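Local coordinates for putative TetR-family transcriptional regulator (Streptomyces coelicolor, PDB 2HXO), which probably binds cis-regulatory DNA through an N-terminal helix-turn-helix and regulates transcription, as TetR-family proteins do, at the interface of chains A and B. Numbering follows the deposited sequence. Chains: chain A/B, Putative TetR-family transcriptional regulator.

Contact 1: the interface of chains A and B. Residues chain A 186, 190-191, 194; chain B 120-121, 125-126.
The backbone carbonyl oxygen of B:Pro120 is gripped by one water, 2.6 Å from B:Pro120 O. The same water stands 3.2 Å from the indole nitrogen A:Trp191 NE1, with an angle of 151° at the hydrogen. This relay is a water-mediated polar link in a patch where the C-terminal domains of two TetR-family subunits meet, helix 182-191 of chain A lying against the 120-121 loop and the start of helix 124-138 of chain B; no direct hydrogen bond crosses here. A:Trp191 has CG beside its backbone N (chi1 -78°), and one face of its indole receives the B:Pro126 ring obliquely, CB standing 3.8 Å above the ring plane toward the rim. A:Leu194 CD1 reaches B:Pro126 CB at 3.7 Å, its side chain crossing that of the proline at about a right angle. Farther back along the helix, A:Thr186 CG2, anti to its backbone N, sits over a face of the B:Trp121 indole in a CH-pi contact, 3.9 Å from the centroid of the six-membered ring. The same methyl lies 3.5 Å from B:Pro120 CB, the two side chains running side by side. At the pyrrole end of the B:Trp121 indole, A:Ala190 CB packs tightly against CD1 at 3.3 Å.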
loop_
_atom_site.group_PDB
_atom_site.type_symbol
_atom_site.label_atom_id
_atom_site.label_comp_id
_atom_site.label_asym_id
_atom_site.label_seq_id
_atom_site.Cartn_x
_atom_site.Cartn_y
_atom_site.Cartn_z
ATOM N N THR A 186 -21.871 6.935 0.440
ATOM C CA THR A 186 -22.478 5.607 0.353
ATOM C C THR A 186 -21.979 4.722 1.492
ATOM O O THR A 186 -22.748 3.976 2.099
ATOM C CB THR A 186 -22.130 4.924 -0.978
ATOM O OG1 THR A 186 -22.380 5.830 -2.060
ATOM C CG2 THR A 186 -22.971 3.669 -1.165
ATOM N N ALA A 190 -24.142 3.185 4.569
ATOM C CA ALA A 190 -24.086 1.725 4.617
ATOM C C ALA A 190 -23.617 1.243 5.988
ATOM O O ALA A 190 -24.178 0.298 6.543
ATOM C CB ALA A 190 -23.154 1.198 3.536
ATOM N N TRP A 191 -22.586 1.895 6.528
ATOM C CA TRP A 191 -22.045 1.532 7.839
ATOM C C TRP A 191 -23.039 1.845 8.946
ATOM O O TRP A 191 -23.149 1.102 9.922
ATOM C CB TRP A 191 -20.721 2.266 8.097
ATOM C CG TRP A 191 -19.554 1.648 7.379
ATOM C CD1 TRP A 191 -19.611 0.723 6.375
ATOM C CD2 TRP A 191 -18.160 1.910 7.603
ATOM N NE1 TRP A 191 -18.346 0.391 5.963
ATOM C CE2 TRP A 191 -17.434 1.101 6.697
ATOM C CE3 TRP A 191 -17.453 2.746 8.480
ATOM C CZ2 TRP A 191 -16.031 1.103 6.641
ATOM C CZ3 TRP A 191 -16.051 2.749 8.424
ATOM C CH2 TRP A 191 -15.361 1.931 7.510
ATOM N N LEU A 194 -25.085 -0.946 10.111
ATOM C CA LEU A 194 -24.515 -2.059 10.856
ATOM C C LEU A 194 -25.162 -2.110 12.233
ATOM O O LEU A 194 -25.554 -1.078 12.774
ATOM C CB LEU A 194 -22.999 -1.884 10.985
ATOM C CG LEU A 194 -22.220 -2.026 9.672
ATOM C CD1 LEU A 194 -20.771 -1.621 9.864
ATOM C CD2 LEU A 194 -22.317 -3.459 9.186
ATOM N N PRO B 120 -18.593 -0.037 -1.352
ATOM C CA PRO B 120 -19.199 0.686 -0.226
ATOM C C PRO B 120 -19.911 -0.224 0.767
ATOM O O PRO B 120 -19.866 0.001 1.974
ATOM C CB PRO B 120 -20.163 1.647 -0.919
ATOM C CG PRO B 120 -20.595 0.860 -2.110
ATOM C CD PRO B 120 -19.275 0.319 -2.610
ATOM N N TRP B 121 -20.571 -1.252 0.251
ATOM C CA TRP B 121 -21.301 -2.187 1.097
ATOM C C TRP B 121 -20.487 -3.415 1.495
ATOM O O TRP B 121 -21.025 -4.369 2.058
ATOM C CB TRP B 121 -22.593 -2.616 0.396
ATOM C CG TRP B 121 -23.661 -1.559 0.433
ATOM C CD1 TRP B 121 -24.394 -1.169 1.523
ATOM C CD2 TRP B 121 -24.084 -0.728 -0.654
ATOM N NE1 TRP B 121 -25.244 -0.146 1.179
ATOM C CE2 TRP B 121 -25.076 0.148 -0.150
ATOM C CE3 TRP B 121 -23.721 -0.634 -2.007
ATOM C CZ2 TRP B 121 -25.711 1.108 -0.952
ATOM C CZ3 TRP B 121 -24.354 0.323 -2.809
ATOM C CH2 TRP B 121 -25.337 1.180 -2.275
ATOM N N ALA B 125 -14.090 -4.482 5.151
ATOM C CA ALA B 125 -13.629 -3.196 5.655
ATOM C C ALA B 125 -14.134 -2.880 7.068
ATOM O O ALA B 125 -13.333 -2.721 7.993
ATOM C CB ALA B 125 -14.031 -2.087 4.684
ATOM N N PRO B 126 -15.463 -2.799 7.258
ATOM C CA PRO B 126 -16.005 -2.499 8.586
ATOM C C PRO B 126 -15.557 -3.456 9.684
ATOM O O PRO B 126 -15.390 -3.045 10.829
ATOM C CB PRO B 126 -17.521 -2.519 8.362
ATOM C CG PRO B 126 -17.692 -3.429 7.186
ATOM C CD PRO B 126 -16.548 -3.029 6.289
HETATM O O HOH W 1 -17.626 -0.777 3.033
#

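Contact 2: the interface of chains A and B. Residues chain A 224-225, 227-229; chain B 224-225, 227-229, 231-232.
Backbone-to-backbone packing brings the two copies of helix 214-230 together. The carbonyl oxygen A:Leu224 O lies 3.4 Å from B:Gly228 CA, and the reciprocal pair, B:Leu224 O and A:Gly228 CA, is also 3.4 Å apart; with no side chain on either glycine, the helices can pass this closely. No hydrogen bond or salt bridge crosses the patch. Methyl packing flanks this crossing. A:Val225 CG2 and B:Val225 CG2 meet tip to tip at 4.0 Å, each branch anti to its own carbonyl carbon, as the two valines cross obliquely. Both threonines turn CG2 anti to the backbone N and rest it on the partner's Gly228 CA; A:Thr227 CG2 also meets B:Ala231 CB at 3.9 Å. Both Leu224 side chains reach the partner's Gly228 carbonyl and cross its Ile229 obliquely, but with different torsions and methyls. B:Leu224 (chi1 -80°) uses CD2 for both, 3.6 Å from A:Gly228 O. A:Leu224, turned to chi1 -128°, lays CD1 3.7 Å from B:Gly228 O and CD2 against B:Ile229 CG1, and its CD1 adds a contact with B:Leu232 CD2 at 3.9 Å. The patch lies in the C-terminal part of the TetR fold, where the final helices of the two subunits cross on the two-fold axis, just before the chain ends.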
loop_
_atom_site.group_PDB
_atom_site.type_symbol
_atom_site.label_atom_id
_atom_site.label_comp_id
_atom_site.label_asym_id
_atom_site.label_seq_id
_atom_site.Cartn_x
_atom_site.Cartn_y
_atom_site.Cartn_z
ATOM N N LEU A 224 1.607 10.779 12.450
ATOM C CA LEU A 224 1.517 9.750 13.488
ATOM C C LEU A 224 2.787 8.875 13.440
ATOM O O LEU A 224 3.382 8.566 14.468
ATOM C CB LEU A 224 0.287 8.880 13.223
ATOM C CG LEU A 224 -0.741 8.641 14.320
ATOM C CD1 LEU A 224 -0.804 9.808 15.289
ATOM C CD2 LEU A 224 -2.085 8.388 13.647
ATOM N N VAL A 225 3.210 8.489 12.241
ATOM C CA VAL A 225 4.419 7.686 12.110
ATOM C C VAL A 225 5.627 8.510 12.561
ATOM O O VAL A 225 6.488 8.012 13.288
ATOM C CB VAL A 225 4.647 7.208 10.646
ATOM C CG1 VAL A 225 5.908 6.343 10.574
ATOM C CG2 VAL A 225 3.441 6.401 10.165
ATOM N N THR A 227 5.757 10.879 14.683
ATOM C CA THR A 227 5.759 11.012 16.143
ATOM C C THR A 227 6.369 9.763 16.778
ATOM O O THR A 227 7.109 9.849 17.769
ATOM C CB THR A 227 4.336 11.209 16.670
ATOM O OG1 THR A 227 3.817 12.445 16.155
ATOM C CG2 THR A 227 4.317 11.252 18.197
ATOM N N GLY A 228 6.058 8.600 16.205
ATOM C CA GLY A 228 6.624 7.364 16.717
ATOM C C GLY A 228 8.120 7.358 16.461
ATOM O O GLY A 228 8.906 6.955 17.311
ATOM N N ILE A 229 8.520 7.842 15.290
ATOM C CA ILE A 229 9.923 7.874 14.933
ATOM C C ILE A 229 10.689 8.830 15.831
ATOM O O ILE A 229 11.806 8.523 16.259
ATOM C CB ILE A 229 10.103 8.259 13.442
ATOM C CG1 ILE A 229 9.617 7.102 12.559
ATOM C CG2 ILE A 229 11.555 8.568 13.152
ATOM C CD1 ILE A 229 9.568 7.386 11.072
ATOM N N LEU B 224 5.790 1.602 15.654
ATOM C CA LEU B 224 6.006 3.024 15.411
ATOM C C LEU B 224 4.667 3.759 15.324
ATOM O O LEU B 224 4.510 4.830 15.895
ATOM C CB LEU B 224 6.791 3.236 14.107
ATOM C CG LEU B 224 8.295 3.019 14.259
ATOM C CD1 LEU B 224 8.932 2.963 12.903
ATOM C CD2 LEU B 224 8.886 4.120 15.119
ATOM N N VAL B 225 3.710 3.179 14.602
ATOM C CA VAL B 225 2.392 3.783 14.457
ATOM C C VAL B 225 1.672 3.805 15.818
ATOM O O VAL B 225 1.120 4.840 16.235
ATOM C CB VAL B 225 1.547 3.012 13.406
ATOM C CG1 VAL B 225 0.132 3.566 13.354
ATOM C CG2 VAL B 225 2.196 3.120 12.033
ATOM N N THR B 227 2.975 3.872 18.713
ATOM C CA THR B 227 3.636 4.846 19.585
ATOM C C THR B 227 3.073 6.245 19.295
ATOM O O THR B 227 2.819 7.016 20.210
ATOM C CB THR B 227 5.156 4.858 19.359
ATOM O OG1 THR B 227 5.684 3.579 19.711
ATOM C CG2 THR B 227 5.831 5.937 20.221
ATOM N N GLY B 228 2.866 6.553 18.015
ATOM C CA GLY B 228 2.299 7.841 17.645
ATOM C C GLY B 228 0.867 7.956 18.146
ATOM O O GLY B 228 0.444 9.001 18.635
ATOM N N ILE B 229 0.107 6.878 18.030
ATOM C CA ILE B 229 -1.268 6.886 18.489
ATOM C C ILE B 229 -1.350 7.043 20.000
ATOM O O ILE B 229 -2.211 7.746 20.505
ATOM C CB ILE B 229 -1.990 5.600 18.077
ATOM C CG1 ILE B 229 -2.215 5.608 16.564
ATOM C CG2 ILE B 229 -3.314 5.475 18.815
ATOM C CD1 ILE B 229 -2.878 4.364 16.066
ATOM N N ALA B 231 0.580 8.638 21.875
ATOM C CA ALA B 231 0.925 10.013 22.240
ATOM C C ALA B 231 -0.260 10.962 22.111
ATOM O O ALA B 231 -0.204 12.089 22.579
ATOM C CB ALA B 231 2.092 10.516 21.367
ATOM N N LEU B 232 -1.320 10.513 21.452
ATOM C CA LEU B 232 -2.522 11.324 21.272
ATOM C C LEU B 232 -3.339 11.341 22.566
ATOM O O LEU B 232 -4.248 12.148 22.721
ATOM C CB LEU B 232 -3.380 10.728 20.166
ATOM C CG LEU B 232 -3.464 11.257 18.733
ATOM C CD1 LEU B 232 -2.209 11.960 18.288
ATOM C CD2 LEU B 232 -3.783 10.062 17.850
#

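Contact 3: the interface of chains A and B. Residues chain A 201, 205, 208-209; chain B 143, 146-147, 150.
Helix 200-205 and the 3-10 turn 206-209 of chain A run past the start of helix 146-167 of chain B, the backbone of A:Val205 departing from helical geometry where the helix gives way to the turn. The segments belong to the C-terminal domains of two TetR-family subunits, and their meeting is almost wholly apolar. A:Phe201 carries CG anti to its backbone N (chi1 174°), and its ring slides past B:Trp146 in the opposite direction, CE1 touching CB at 3.6 Å. B:Trp146 O lies at the edge of this phenyl ring, in its plane. That carbonyl also accepts a 2.9 Å hydrogen bond from B:Ser150 OG, one turn on in the same helix, in the carbonyl plane with a C=O...OG angle of 160°; the hydroxyl oxygen OG in turn lies 3.4 Å from A:Phe201 CZ. An alanine in place of A:Phe201 would probably loosen this side of the patch, losing the ring contacts with B:Trp146 CB and B:Ser150 OG. The two methyls of A:Val205 part: CG1, anti to the backbone N, presses on B:Phe147 CB at 3.4 Å, while CG2 sits over one face of A:Phe201 in its own chain, toward the rim, and reaches B:Trp146 CB at 4.0 Å. A:Gln208, extended beyond CG, passes B:Phe147 pointing the opposite way, its amide oxygen OE1 3.8 Å from CB and its amide plane 54° from the ring. Within chain B, B:Glu143 CA stands over the centre of the B:Trp146 indole.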
loop_
_atom_site.group_PDB
_atom_site.type_symbol
_atom_site.label_atom_id
_atom_site.label_comp_id
_atom_site.label_asym_id
_atom_site.label_seq_id
_atom_site.Cartn_x
_atom_site.Cartn_y
_atom_site.Cartn_z
ATOM N N PHE A 201 -17.965 0.537 17.750
ATOM C CA PHE A 201 -16.968 1.495 17.287
ATOM C C PHE A 201 -17.321 2.090 15.932
ATOM O O PHE A 201 -17.401 3.308 15.776
ATOM C CB PHE A 201 -15.592 0.832 17.178
ATOM C CG PHE A 201 -14.547 1.731 16.575
ATOM C CD1 PHE A 201 -13.880 2.669 17.361
ATOM C CD2 PHE A 201 -14.303 1.708 15.203
ATOM C CE1 PHE A 201 -12.993 3.574 16.793
ATOM C CE2 PHE A 201 -13.423 2.607 14.625
ATOM C CZ PHE A 201 -12.764 3.545 15.418
ATOM N N VAL A 205 -18.310 6.109 14.792
ATOM C CA VAL A 205 -17.573 6.959 13.860
ATOM C C VAL A 205 -18.194 6.997 12.468
ATOM O O VAL A 205 -17.804 7.805 11.631
ATOM C CB VAL A 205 -16.109 6.463 13.727
ATOM C CG1 VAL A 205 -15.279 7.461 12.938
ATOM C CG2 VAL A 205 -15.512 6.243 15.104
ATOM N N GLN A 208 -18.544 10.158 10.460
ATOM C CA GLN A 208 -17.282 10.808 10.129
ATOM C C GLN A 208 -16.731 10.375 8.777
ATOM O O GLN A 208 -15.827 11.012 8.244
ATOM C CB GLN A 208 -16.244 10.535 11.219
ATOM C CG GLN A 208 -16.552 11.211 12.538
ATOM C CD GLN A 208 -15.587 10.818 13.639
ATOM O OE1 GLN A 208 -14.370 10.986 13.513
ATOM N NE2 GLN A 208 -16.128 10.294 14.732
ATOM N N VAL A 209 -17.270 9.294 8.219
ATOM C CA VAL A 209 -16.809 8.816 6.917
ATOM C C VAL A 209 -17.135 9.864 5.859
ATOM O O VAL A 209 -16.314 10.168 4.988
ATOM C CB VAL A 209 -17.500 7.495 6.504
ATOM C CG1 VAL A 209 -17.028 7.084 5.119
ATOM C CG2 VAL A 209 -17.202 6.396 7.513
ATOM N N GLU B 143 -12.039 10.745 21.159
ATOM C CA GLU B 143 -12.970 10.354 20.108
ATOM C C GLU B 143 -12.756 11.077 18.791
ATOM O O GLU B 143 -13.071 10.540 17.727
ATOM C CB GLU B 143 -14.412 10.550 20.578
ATOM C CG GLU B 143 -14.731 11.964 21.013
ATOM C CD GLU B 143 -16.180 12.135 21.416
ATOM O OE1 GLU B 143 -16.637 11.395 22.322
ATOM O OE2 GLU B 143 -16.857 13.013 20.828
ATOM N N TRP B 146 -10.440 8.797 16.697
ATOM C CA TRP B 146 -10.712 7.375 16.502
ATOM C C TRP B 146 -10.618 6.928 15.049
ATOM O O TRP B 146 -10.040 5.886 14.745
ATOM C CB TRP B 146 -12.092 7.032 17.050
ATOM C CG TRP B 146 -12.136 7.045 18.538
ATOM C CD1 TRP B 146 -11.071 7.109 19.387
ATOM C CD2 TRP B 146 -13.300 6.924 19.360
ATOM N NE1 TRP B 146 -11.496 7.030 20.687
ATOM C CE2 TRP B 146 -12.862 6.916 20.701
ATOM C CE3 TRP B 146 -14.674 6.820 19.094
ATOM C CZ2 TRP B 146 -13.747 6.807 21.781
ATOM C CZ3 TRP B 146 -15.555 6.713 20.167
ATOM C CH2 TRP B 146 -15.086 6.707 21.495
ATOM N N PHE B 147 -11.188 7.723 14.154
ATOM C CA PHE B 147 -11.194 7.398 12.737
ATOM C C PHE B 147 -9.796 7.534 12.153
ATOM O O PHE B 147 -9.323 6.682 11.405
ATOM C CB PHE B 147 -12.160 8.347 12.014
ATOM C CG PHE B 147 -12.388 8.003 10.586
ATOM C CD1 PHE B 147 -13.184 6.918 10.245
ATOM C CD2 PHE B 147 -11.748 8.706 9.581
ATOM C CE1 PHE B 147 -13.333 6.533 8.915
ATOM C CE2 PHE B 147 -11.891 8.328 8.250
ATOM C CZ PHE B 147 -12.680 7.242 7.914
ATOM N N SER B 150 -7.426 4.802 13.443
ATOM C CA SER B 150 -7.788 3.513 12.873
ATOM C C SER B 150 -7.431 3.400 11.405
ATOM O O SER B 150 -6.922 2.356 10.959
ATOM C CB SER B 150 -9.269 3.248 13.090
ATOM O OG SER B 150 -9.508 3.067 14.482
#

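Contact 1 and contact 3 are neighbours, their C-alpha centres about 13 Å apart, while contact 2 lies about 18 Å from contact 3 and 28 Å from contact 1. They share no residue, but all three join the same two chains. Chain A's stretch from helix 182-191 to the 3-10 turn 206-209 serves contacts 1 and 3, laid along successive helices of chain B, and helix 214-230 then leads to the axis at contact 2. By two-fold symmetry, contacts 1 and 3 recur on the opposite flank. This broad C-terminal interface suits the dimer typical of TetR regulators and would probably tie together the two subunits that carry the DNA-binding domains.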